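Local coordinates for major capsid protein (Norovirus Hu/GI.7/TCH-060/USA/2003, PDB 4P25) that forms the norovirus capsid and, through its protruding P domain, binds histo-blood group antigens such as Lewis Y, at residues S76-N81 with I143-D148; G105-H110 with V130-P135; V111-V116 with G153-T158; A169-W174 with F209-G214. One frame throughout, in Å; residues are numbered along the deposited sequence.

Contact 1: residues S76-N81 with I143-D148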
# COMPACT_ATOMS: atom_id res chain seq x y z
N SER A 76 -32.57 -12.20 -0.18
CA SER A 76 -33.02 -10.84 0.07
C SER A 76 -32.35 -9.81 -0.83
O SER A 76 -32.69 -8.62 -0.78
CB SER A 76 -32.78 -10.47 1.54
OG SER A 76 -31.39 -10.43 1.82
N GLY A 77 -31.41 -10.26 -1.64
CA GLY A 77 -30.62 -9.36 -2.46
C GLY A 77 -29.32 -10.05 -2.79
O GLY A 77 -29.29 -11.26 -2.94
N LYS A 78 -28.23 -9.29 -2.85
CA LYS A 78 -26.96 -9.81 -3.37
C LYS A 78 -25.95 -10.26 -2.32
O LYS A 78 -26.05 -9.92 -1.15
CB LYS A 78 -26.30 -8.76 -4.26
CG LYS A 78 -27.14 -8.36 -5.46
CD LYS A 78 -27.43 -9.57 -6.31
CE LYS A 78 -27.76 -9.19 -7.73
NZ LYS A 78 -29.10 -8.55 -7.83
N GLY A 79 -24.97 -11.03 -2.78
CA GLY A 79 -23.84 -11.41 -1.95
C GLY A 79 -22.60 -11.55 -2.82
O GLY A 79 -22.68 -11.44 -4.04
N LEU A 80 -21.45 -11.77 -2.18
CA LEU A 80 -20.21 -12.06 -2.91
C LEU A 80 -19.72 -13.46 -2.60
O LEU A 80 -19.61 -13.84 -1.43
CB LEU A 80 -19.10 -11.08 -2.52
CG LEU A 80 -19.07 -9.65 -3.02
CD1 LEU A 80 -17.75 -9.00 -2.61
CD2 LEU A 80 -19.25 -9.58 -4.54
N ASN A 81 -19.44 -14.23 -3.65
CA ASN A 81 -18.69 -15.47 -3.50
C ASN A 81 -17.23 -15.10 -3.61
O ASN A 81 -16.75 -14.73 -4.69
CB ASN A 81 -19.08 -16.48 -4.58
CG ASN A 81 -20.42 -17.15 -4.31
OD1 ASN A 81 -21.25 -17.28 -5.21
ND2 ASN A 81 -20.63 -17.58 -3.07
N ILE A 143 -20.06 -13.53 1.75
CA ILE A 143 -20.67 -12.50 2.57
C ILE A 143 -21.85 -11.93 1.80
O ILE A 143 -21.97 -12.13 0.59
CB ILE A 143 -19.69 -11.35 2.90
CG1 ILE A 143 -19.21 -10.66 1.62
CG2 ILE A 143 -18.52 -11.86 3.74
CD1 ILE A 143 -18.26 -9.50 1.86
N GLU A 144 -22.74 -11.25 2.50
CA GLU A 144 -23.84 -10.57 1.83
C GLU A 144 -23.65 -9.06 1.93
O GLU A 144 -22.88 -8.58 2.76
CB GLU A 144 -25.19 -11.02 2.38
CG GLU A 144 -25.42 -12.51 2.16
CD GLU A 144 -26.87 -12.96 2.38
OE1 GLU A 144 -27.73 -12.10 2.65
OE2 GLU A 144 -27.12 -14.18 2.27
N PHE A 145 -24.33 -8.32 1.06
CA PHE A 145 -24.26 -6.87 1.09
C PHE A 145 -25.54 -6.24 0.56
O PHE A 145 -26.34 -6.90 -0.11
CB PHE A 145 -23.05 -6.35 0.28
CG PHE A 145 -23.15 -6.61 -1.21
CD1 PHE A 145 -23.82 -5.74 -2.04
CD2 PHE A 145 -22.54 -7.73 -1.77
CE1 PHE A 145 -23.92 -5.98 -3.41
CE2 PHE A 145 -22.63 -7.97 -3.14
CZ PHE A 145 -23.31 -7.09 -3.96
N THR A 146 -25.72 -4.97 0.87
CA THR A 146 -26.70 -4.15 0.18
C THR A 146 -25.90 -3.06 -0.52
O THR A 146 -24.78 -2.75 -0.10
CB THR A 146 -27.75 -3.54 1.13
OG1 THR A 146 -27.10 -2.76 2.15
CG2 THR A 146 -28.58 -4.64 1.79
N SER A 147 -26.45 -2.49 -1.58
CA SER A 147 -25.78 -1.44 -2.33
C SER A 147 -26.79 -0.55 -3.02
O SER A 147 -27.82 -1.02 -3.51
CB SER A 147 -24.83 -2.04 -3.37
OG SER A 147 -24.19 -1.01 -4.12
N ASP A 148 -26.50 0.74 -3.07
CA ASP A 148 -27.35 1.66 -3.81
C ASP A 148 -26.99 1.64 -5.29
O ASP A 148 -27.69 2.23 -6.12
CB ASP A 148 -27.28 3.07 -3.23
CG ASP A 148 -28.07 3.20 -1.94
OD1 ASP A 148 -29.04 2.43 -1.77
OD2 ASP A 148 -27.73 4.07 -1.10
O HOH W 1 -30.44 -12.77 1.97
O HOH W 2 -28.60 -6.98 -1.36
O HOH W 3 -28.16 -10.07 0.50
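Phe145 lays its ring against the backbone of Lys78 and Gly79, and here the two segments pack most tightly. Its CG lies between the backbone N and the carbonyl carbon (chi1 66°), and the ring beyond leans over the facing chain: the carbonyl carbon of Lys78 sits above one face, toward the rim, while ring atom CZ comes within 3.4 Å of Lys78 CB. Leu80 crosses Phe145 at about a right angle, its CG 3.9 Å from Phe145 CE2. Leu128 of strand 125-130 touches both side chains and helps to bury them. Next to this cluster, Leu80 and Ile143 form an antiparallel hydrogen-bonded pair, with Leu80 N 2.8 Å from Ile143 O and the return bond from Ile143 N to Leu80 O. At the neighbouring pair, Gly79 presents no side chain, and its CA comes to 3.9 Å from the CA of Glu144.

Toward Ser76 the contact is wet. The Glu144 chain, extended beyond CG, brings OE1 no closer than 4.1 Å to Ser76 OG, and water fills in. One water donates to Glu144 OE1 beside Ser76; a second donates both to that oxygen and to Lys78 O. The latter carbonyl is thus gripped twice, since Phe145 N also reaches it in a nearly straight bond (175°). Lys78 O and Phe145 O, both acceptors, stand 3.2 Å apart, and a third water links Lys78 N to Phe145 O. Direct backbone bonds thus run beside the apolar cluster, while toward Ser76 waters join polar groups, two of them donating to OE1 as suits a carboxylate.

Contact 2: residues G105-H110 with V130-P135. With GAL (beta-D-galactopyranose), chain E; FUC (alpha-L-fucopyranose), chain B.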
# COMPACT_ATOMS: atom_id res chain seq x y z
N GLY A 105 -13.49 -5.75 13.51
CA GLY A 105 -14.63 -6.52 13.98
C GLY A 105 -15.82 -5.72 14.46
O GLY A 105 -15.71 -4.53 14.79
N ALA A 106 -16.98 -6.38 14.49
CA ALA A 106 -18.19 -5.88 15.14
C ALA A 106 -18.62 -4.50 14.67
O ALA A 106 -18.85 -3.60 15.48
CB ALA A 106 -18.04 -5.92 16.66
N CYS A 107 -18.74 -4.34 13.36
CA CYS A 107 -19.18 -3.09 12.77
C CYS A 107 -19.64 -3.35 11.34
O CYS A 107 -19.34 -4.40 10.76
CB CYS A 107 -18.07 -2.04 12.79
SG CYS A 107 -16.52 -2.50 11.94
N ASP A 108 -20.40 -2.41 10.79
CA ASP A 108 -20.69 -2.44 9.36
C ASP A 108 -19.46 -1.99 8.58
O ASP A 108 -18.72 -1.10 9.01
CB ASP A 108 -21.85 -1.51 9.03
CG ASP A 108 -23.21 -2.16 9.26
OD1 ASP A 108 -23.31 -3.14 10.02
OD2 ASP A 108 -24.19 -1.65 8.67
N TRP A 109 -19.24 -2.62 7.43
CA TRP A 109 -18.21 -2.21 6.50
C TRP A 109 -18.84 -1.55 5.29
O TRP A 109 -19.95 -1.89 4.89
CB TRP A 109 -17.40 -3.40 6.02
CG TRP A 109 -16.58 -4.07 7.07
CD1 TRP A 109 -16.32 -3.61 8.33
CD2 TRP A 109 -15.90 -5.32 6.94
NE1 TRP A 109 -15.52 -4.52 9.00
CE2 TRP A 109 -15.25 -5.57 8.16
CE3 TRP A 109 -15.79 -6.25 5.90
CZ2 TRP A 109 -14.49 -6.72 8.38
CZ3 TRP A 109 -15.03 -7.40 6.12
CH2 TRP A 109 -14.40 -7.62 7.35
N HIS A 110 -18.12 -0.60 4.70
CA HIS A 110 -18.53 0.01 3.46
C HIS A 110 -17.34 -0.06 2.52
O HIS A 110 -16.32 0.59 2.75
CB HIS A 110 -19.01 1.43 3.73
CG HIS A 110 -20.06 1.49 4.80
ND1 HIS A 110 -19.77 1.80 6.11
CD2 HIS A 110 -21.40 1.33 4.74
CE1 HIS A 110 -20.89 1.81 6.82
NE2 HIS A 110 -21.90 1.53 6.00
N VAL A 130 -21.82 -3.90 4.12
CA VAL A 130 -21.72 -5.25 4.65
C VAL A 130 -21.92 -5.27 6.16
O VAL A 130 -21.24 -4.54 6.89
CB VAL A 130 -20.33 -5.85 4.35
CG1 VAL A 130 -20.22 -7.26 4.91
CG2 VAL A 130 -20.06 -5.83 2.85
N LYS A 131 -22.85 -6.11 6.62
CA LYS A 131 -23.07 -6.29 8.05
C LYS A 131 -22.42 -7.58 8.53
O LYS A 131 -22.34 -8.56 7.78
CB LYS A 131 -24.57 -6.30 8.38
CG LYS A 131 -25.32 -5.05 7.94
CD LYS A 131 -26.69 -4.97 8.58
CE LYS A 131 -26.60 -4.55 10.04
NZ LYS A 131 -26.27 -3.10 10.21
N GLN A 132 -21.95 -7.56 9.77
CA GLN A 132 -21.34 -8.75 10.37
C GLN A 132 -22.37 -9.52 11.17
O GLN A 132 -22.27 -9.67 12.39
CB GLN A 132 -20.12 -8.37 11.22
CG GLN A 132 -18.99 -7.78 10.38
CD GLN A 132 -17.72 -7.53 11.18
OE1 GLN A 132 -17.24 -8.40 11.90
NE2 GLN A 132 -17.18 -6.32 11.05
N ASN A 133 -23.39 -10.00 10.45
CA ASN A 133 -24.42 -10.83 11.04
C ASN A 133 -24.32 -12.27 10.52
O ASN A 133 -23.25 -12.67 10.06
CB ASN A 133 -25.81 -10.22 10.82
CG ASN A 133 -26.05 -9.80 9.38
OD1 ASN A 133 -25.29 -10.15 8.48
ND2 ASN A 133 -27.12 -9.04 9.15
N ALA A 134 -25.39 -13.05 10.60
CA ALA A 134 -25.29 -14.48 10.28
C ALA A 134 -24.75 -14.83 8.88
O ALA A 134 -23.94 -15.75 8.75
CB ALA A 134 -26.62 -15.20 10.57
N PRO A 135 -25.19 -14.11 7.82
CA PRO A 135 -24.64 -14.45 6.50
C PRO A 135 -23.19 -14.02 6.27
O PRO A 135 -22.65 -14.29 5.19
CB PRO A 135 -25.57 -13.70 5.54
CG PRO A 135 -26.83 -13.50 6.32
CD PRO A 135 -26.37 -13.23 7.71
C1 GAL E . -26.92 3.32 8.99
C2 GAL E . -25.70 2.83 8.23
C3 GAL E . -25.43 1.38 8.59
C4 GAL E . -25.33 1.23 10.10
C5 GAL E . -26.58 1.82 10.75
C6 GAL E . -26.47 1.68 12.27
O2 GAL E . -25.93 2.94 6.82
O3 GAL E . -24.20 0.95 7.98
O4 GAL E . -24.17 1.94 10.57
O5 GAL E . -26.70 3.20 10.40
O6 GAL E . -27.75 1.90 12.86
C1 FUC B . -24.78 3.52 6.19
C2 FUC B . -24.86 3.32 4.69
C3 FUC B . -26.11 3.99 4.15
C4 FUC B . -26.13 5.45 4.58
C5 FUC B . -25.97 5.54 6.09
C6 FUC B . -25.97 7.00 6.52
O2 FUC B . -24.92 1.91 4.40
O3 FUC B . -26.13 3.91 2.72
O4 FUC B . -25.04 6.14 3.95
O5 FUC B . -24.73 4.93 6.48
O HOH W 4 -22.64 -5.26 11.43
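Lys131 curls its chain back over Asp108, with bends at chi3 (76°) and chi4 (74°), until NZ faces both carboxylate oxygens. The resulting salt bridge is forked: NZ lies 3.0 Å from Asp108 OD1 and equally far from Asp108 OD2, using the syn lone pair of each, and it also donates to Ser165 O. Each oxygen has a further donor. A water gives a hydrogen bond to OD1 while accepting one from Gln132 N, and O3 of the bound galactose donates to Asp108 OD2 over 2.7 Å. The same O3 accepts from His110 NE2 at 3.1 Å, at the edge of the imidazole, so one sugar hydroxyl is read as both donor and acceptor. Lys131 NZ, in front of both oxygens, and the water on OD1 probably fix the rotation of the carboxylate that receives the galactose hydroxyl.

Gln132 works on the loop before the strand. Extended beyond CG, its chain carries the amide across Trp109, with CD above one indole face, toward the rim, and the two planes 57° apart. Gln132 NE2 donates to Cys107 O at 2.9 Å, tilted out of the amide plane, and OE1 receives a weak bond from Ala106 N. NE2 and Trp109 NE1, both donors 3.2 Å apart, converge on Ile104 O, which accepts from each.

Next in the chain after Asp108, Trp109 forms an antiparallel hydrogen-bonded pair with Val130, joining strands 108-115 and 125-130. On the other flank, strand 154-163 bonds to the backbones of Asp108 and His110, and its Trp161 stacks on the His110 ring.

Contact 3: residues V111-V116 with G153-T158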
# COMPACT_ATOMS: atom_id res chain seq x y z
N VAL A 111 -17.48 -0.89 1.49
CA VAL A 111 -16.36 -1.33 0.68
C VAL A 111 -16.56 -0.83 -0.74
O VAL A 111 -17.60 -1.09 -1.35
CB VAL A 111 -16.30 -2.87 0.65
CG1 VAL A 111 -15.07 -3.36 -0.11
CG2 VAL A 111 -16.31 -3.44 2.08
N SER A 112 -15.58 -0.10 -1.26
CA SER A 112 -15.71 0.47 -2.60
C SER A 112 -15.07 -0.42 -3.65
O SER A 112 -13.85 -0.63 -3.64
CB SER A 112 -15.09 1.86 -2.66
OG SER A 112 -15.37 2.46 -3.91
N THR A 113 -15.90 -0.96 -4.55
CA THR A 113 -15.41 -1.91 -5.54
C THR A 113 -15.64 -1.48 -6.99
O THR A 113 -16.51 -0.65 -7.28
CB THR A 113 -16.07 -3.30 -5.36
OG1 THR A 113 -17.47 -3.21 -5.64
CG2 THR A 113 -15.88 -3.80 -3.95
N PHE A 114 -14.84 -2.04 -7.89
CA PHE A 114 -15.05 -1.87 -9.32
C PHE A 114 -15.13 -3.23 -10.01
O PHE A 114 -14.61 -4.22 -9.51
CB PHE A 114 -13.97 -0.99 -9.95
CG PHE A 114 -12.60 -1.64 -10.06
CD1 PHE A 114 -11.77 -1.73 -8.96
CD2 PHE A 114 -12.16 -2.14 -11.28
CE1 PHE A 114 -10.51 -2.32 -9.07
CE2 PHE A 114 -10.90 -2.73 -11.40
CZ PHE A 114 -10.08 -2.81 -10.28
N LYS A 115 -15.80 -3.27 -11.16
CA LYS A 115 -15.91 -4.51 -11.91
C LYS A 115 -14.63 -4.72 -12.70
O LYS A 115 -14.21 -3.86 -13.47
CB LYS A 115 -17.12 -4.48 -12.86
CG LYS A 115 -17.38 -5.82 -13.53
CD LYS A 115 -18.61 -5.78 -14.42
CE LYS A 115 -18.95 -7.18 -14.91
NZ LYS A 115 -20.29 -7.22 -15.56
N VAL A 116 -14.00 -5.88 -12.50
CA VAL A 116 -12.76 -6.16 -13.18
C VAL A 116 -13.01 -6.53 -14.65
O VAL A 116 -12.65 -5.76 -15.53
CB VAL A 116 -11.97 -7.29 -12.51
CG1 VAL A 116 -10.67 -7.53 -13.24
CG2 VAL A 116 -11.71 -6.93 -11.06
N GLY A 153 -20.96 -9.41 -11.50
CA GLY A 153 -19.72 -10.09 -11.84
C GLY A 153 -18.61 -9.99 -10.81
O GLY A 153 -18.84 -9.96 -9.60
N ASP A 154 -17.38 -9.93 -11.32
CA ASP A 154 -16.15 -9.96 -10.53
C ASP A 154 -15.85 -8.56 -9.99
O ASP A 154 -15.44 -7.67 -10.74
CB ASP A 154 -15.04 -10.47 -11.45
CG ASP A 154 -13.68 -10.62 -10.75
OD1 ASP A 154 -13.58 -10.45 -9.52
OD2 ASP A 154 -12.71 -10.94 -11.48
N GLN A 155 -16.05 -8.38 -8.69
CA GLN A 155 -15.85 -7.08 -8.04
C GLN A 155 -14.61 -7.10 -7.15
O GLN A 155 -14.43 -8.02 -6.35
CB GLN A 155 -17.06 -6.71 -7.19
CG GLN A 155 -18.36 -6.48 -7.96
CD GLN A 155 -18.39 -5.14 -8.71
OE1 GLN A 155 -17.95 -4.11 -8.19
NE2 GLN A 155 -18.92 -5.17 -9.92
N LEU A 156 -13.76 -6.09 -7.30
CA LEU A 156 -12.56 -5.95 -6.49
C LEU A 156 -12.57 -4.59 -5.83
O LEU A 156 -12.81 -3.58 -6.48
CB LEU A 156 -11.31 -6.11 -7.36
CG LEU A 156 -9.95 -5.71 -6.76
CD1 LEU A 156 -9.59 -6.58 -5.57
CD2 LEU A 156 -8.88 -5.80 -7.84
N GLY A 157 -12.29 -4.57 -4.54
CA GLY A 157 -12.34 -3.31 -3.83
C GLY A 157 -11.63 -3.24 -2.49
O GLY A 157 -10.96 -4.18 -2.06
N THR A 158 -11.81 -2.09 -1.86
CA THR A 158 -11.09 -1.74 -0.64
C THR A 158 -12.06 -1.21 0.40
O THR A 158 -13.00 -0.47 0.07
CB THR A 158 -10.03 -0.66 -0.96
OG1 THR A 158 -9.14 -1.17 -1.96
CG2 THR A 158 -9.24 -0.28 0.28
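Within the six-stranded antiparallel sheet of the P domain, Val111-Val116 and Gly153-Thr158 make up a regular ladder in which Ser112 and Phe114 form hydrogen-bonded pairs with Thr158 and Leu156. Val116 N extends it, donating to Asp154 O over 2.9 Å. On one face, Thr113 OG1 donates to Gln155 OE1 at 2.7 Å, the two side chains crossing at about a right angle. A bend at chi2 (-75°) folds CD of Gln155 back, and its NE2 rests 3.5 Å from Lys115 CB while bonding to Thr152 O. Thr113 CG2 packs over Gly157, 3.6 Å from its CA. On the reverse face, Phe114 and Leu156 lie side by side, pointing the same way, with CE1 of the ring 4.0 Å from Leu156 CD2; Val116 CG2 closes on Leu156 CB at 3.8 Å.

Pro210 of the second subunit packs on Phe114, and Asp208 of that subunit on Val116. Within the sheet, strand 125-130 bonds to the other edge of 111-115, through Leu128 and Ser126, and strand 66-73 flanks 154-158, its Arg68 forming a salt bridge with Asp154.

Contact 4: residues A169-W174 with F209-G214. With FUC (alpha-L-fucopyranose), chain C.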
# COMPACT_ATOMS: atom_id res chain seq x y z
N ALA A 169 -25.02 2.76 18.53
CA ALA A 169 -23.89 2.04 19.10
C ALA A 169 -22.58 2.66 18.64
O ALA A 169 -22.57 3.63 17.88
CB ALA A 169 -23.94 0.56 18.73
N ARG A 170 -21.47 2.12 19.12
CA ARG A 170 -20.17 2.66 18.76
C ARG A 170 -19.33 1.60 18.04
O ARG A 170 -19.63 0.41 18.11
CB ARG A 170 -19.45 3.21 19.99
CG ARG A 170 -20.15 4.44 20.57
CD ARG A 170 -19.49 4.95 21.85
NE ARG A 170 -18.51 6.01 21.60
CZ ARG A 170 -18.30 7.04 22.41
NH1 ARG A 170 -19.01 7.17 23.53
NH2 ARG A 170 -17.39 7.96 22.10
N VAL A 171 -18.30 2.06 17.33
CA VAL A 171 -17.38 1.14 16.68
C VAL A 171 -16.12 1.03 17.53
O VAL A 171 -15.56 2.04 17.95
CB VAL A 171 -17.00 1.63 15.28
CG1 VAL A 171 -15.94 0.72 14.66
CG2 VAL A 171 -18.24 1.69 14.39
N ASP A 172 -15.69 -0.21 17.78
CA ASP A 172 -14.43 -0.46 18.47
C ASP A 172 -13.49 -1.18 17.51
O ASP A 172 -13.62 -2.38 17.30
CB ASP A 172 -14.67 -1.34 19.70
CG ASP A 172 -13.41 -1.58 20.51
OD1 ASP A 172 -12.31 -1.20 20.05
OD2 ASP A 172 -13.51 -2.16 21.62
N PRO A 173 -12.53 -0.44 16.93
CA PRO A 173 -11.65 -1.05 15.93
C PRO A 173 -10.58 -1.96 16.53
O PRO A 173 -9.75 -2.48 15.79
CB PRO A 173 -11.01 0.17 15.26
CG PRO A 173 -10.94 1.18 16.35
CD PRO A 173 -12.22 0.99 17.14
N TRP A 174 -10.60 -2.14 17.85
CA TRP A 174 -9.69 -3.07 18.51
C TRP A 174 -10.21 -4.51 18.47
O TRP A 174 -9.50 -5.45 18.82
CB TRP A 174 -9.42 -2.62 19.95
CG TRP A 174 -8.73 -1.29 20.01
CD1 TRP A 174 -9.26 -0.07 19.70
CD2 TRP A 174 -7.38 -1.05 20.41
NE1 TRP A 174 -8.33 0.91 19.87
CE2 TRP A 174 -7.16 0.34 20.31
CE3 TRP A 174 -6.33 -1.86 20.84
CZ2 TRP A 174 -5.94 0.93 20.63
CZ3 TRP A 174 -5.12 -1.28 21.15
CH2 TRP A 174 -4.93 0.10 21.04
N PHE A 209 -8.54 7.09 10.08
CA PHE A 209 -9.38 6.32 9.18
C PHE A 209 -10.82 6.69 9.48
O PHE A 209 -11.15 6.97 10.63
CB PHE A 209 -9.16 4.82 9.37
CG PHE A 209 -9.73 3.98 8.26
CD1 PHE A 209 -9.07 3.86 7.06
CD2 PHE A 209 -10.94 3.32 8.44
CE1 PHE A 209 -9.60 3.09 6.03
CE2 PHE A 209 -11.47 2.55 7.42
CZ PHE A 209 -10.80 2.44 6.21
N PRO A 210 -11.68 6.73 8.45
CA PRO A 210 -13.06 7.13 8.74
C PRO A 210 -13.85 6.07 9.50
O PRO A 210 -14.40 5.13 8.92
CB PRO A 210 -13.66 7.40 7.35
CG PRO A 210 -12.79 6.65 6.41
CD PRO A 210 -11.42 6.64 7.00
N ILE A 211 -13.86 6.22 10.82
CA ILE A 211 -14.66 5.41 11.70
C ILE A 211 -15.81 6.28 12.16
O ILE A 211 -15.60 7.25 12.90
CB ILE A 211 -13.85 4.98 12.93
CG1 ILE A 211 -12.66 4.11 12.50
CG2 ILE A 211 -14.73 4.25 13.94
CD1 ILE A 211 -11.69 3.85 13.61
N VAL A 212 -17.01 5.97 11.70
CA VAL A 212 -18.16 6.77 12.07
C VAL A 212 -18.70 6.28 13.40
O VAL A 212 -18.98 5.09 13.57
CB VAL A 212 -19.24 6.74 10.98
CG1 VAL A 212 -20.47 7.51 11.42
CG2 VAL A 212 -18.69 7.31 9.68
N SER A 213 -18.81 7.20 14.36
CA SER A 213 -19.27 6.88 15.71
C SER A 213 -18.31 5.92 16.40
O SER A 213 -18.73 4.92 17.00
CB SER A 213 -20.69 6.31 15.70
OG SER A 213 -21.58 7.12 14.95
N GLY A 214 -17.02 6.22 16.32
CA GLY A 214 -16.01 5.43 17.00
C GLY A 214 -15.95 5.75 18.48
O GLY A 214 -15.81 4.86 19.31
C1 FUC C . -26.91 7.18 11.43
C2 FUC C . -26.50 7.10 12.89
C3 FUC C . -25.74 5.80 13.14
C4 FUC C . -24.59 5.70 12.16
C5 FUC C . -25.11 5.85 10.74
C6 FUC C . -23.94 5.75 9.75
O2 FUC C . -27.67 7.14 13.72
O3 FUC C . -25.24 5.79 14.48
O4 FUC C . -23.63 6.73 12.43
O5 FUC C . -25.74 7.13 10.60
O HOH W 5 -24.06 5.59 16.81
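Ala169 meets Ser213 through its carbonyl, whose O lies 3.9 Å from Ser213 CB. A water donates to Ala169 O and to O3 of a bound fucose, so this backbone oxygen reaches the sugar indirectly. Arg170 follows: its CA makes a bent CA-H...O contact of 3.2 Å with Ser213 O, and NE approaches Gly214 O at 3.7 Å, with that carbonyl at the guanidinium edge, near its plane.

Val171 is the centre of the packing. Its N donates to Ser213 O at 2.9 Å, the one direct hydrogen bond between the segments. With CG1 anti to the backbone N (chi1 175°), CG2 falls beside that N and rests 3.6 Å from Val212 O, while CB meets Ile211 CG2 at 3.7 Å. Val171 O stands opposite another acceptor, Gly214 O, but also receives a CA-H contact from Gly214. Asp172 turns back on its own segment: OD1 accepts from Trp174 N, met from above the carboxylate plane, in an Asx turn. This turn brackets Pro173, whose CG packs on Ile211 CD1 at 3.9 Å, the two side chains roughly perpendicular.

Ser213 has a left-handed backbone (phi 63°), and its OG makes a weak hydrogen bond of 3.3 Å to fucose O4; Val212 CG1 also approaches that oxygen. Apolar packing and a single backbone bond thus join the two loops, and what they offer the fucose is a weak hydrogen bond and a water bridge.

Contacts 1, 2 and 3 belong to one antiparallel sheet, whereas contact 4 joins two loops beside it. Contacts 2 and 3 share strand 108-115, their centres about 17 Å apart. Contact 1 touches contact 2 where Glu144 packs on Pro135 and Phe145 on Val130. Contacts 2 and 4, with centres about 13 Å apart, meet through Cys107 CB and Val171 CG1 and bring different sugars to the glycan pocket: Asp108 and His110 bind galactose, while Ser213 and Val212 approach a fucose. Contact 1 stands back: the side chain of Phe145 is about 9 Å from a bound FUC (alpha-L-fucopyranose). Contacts 3 and 4 both reach the second subunit, through Phe114 and Pro210, which pack against each other's copies.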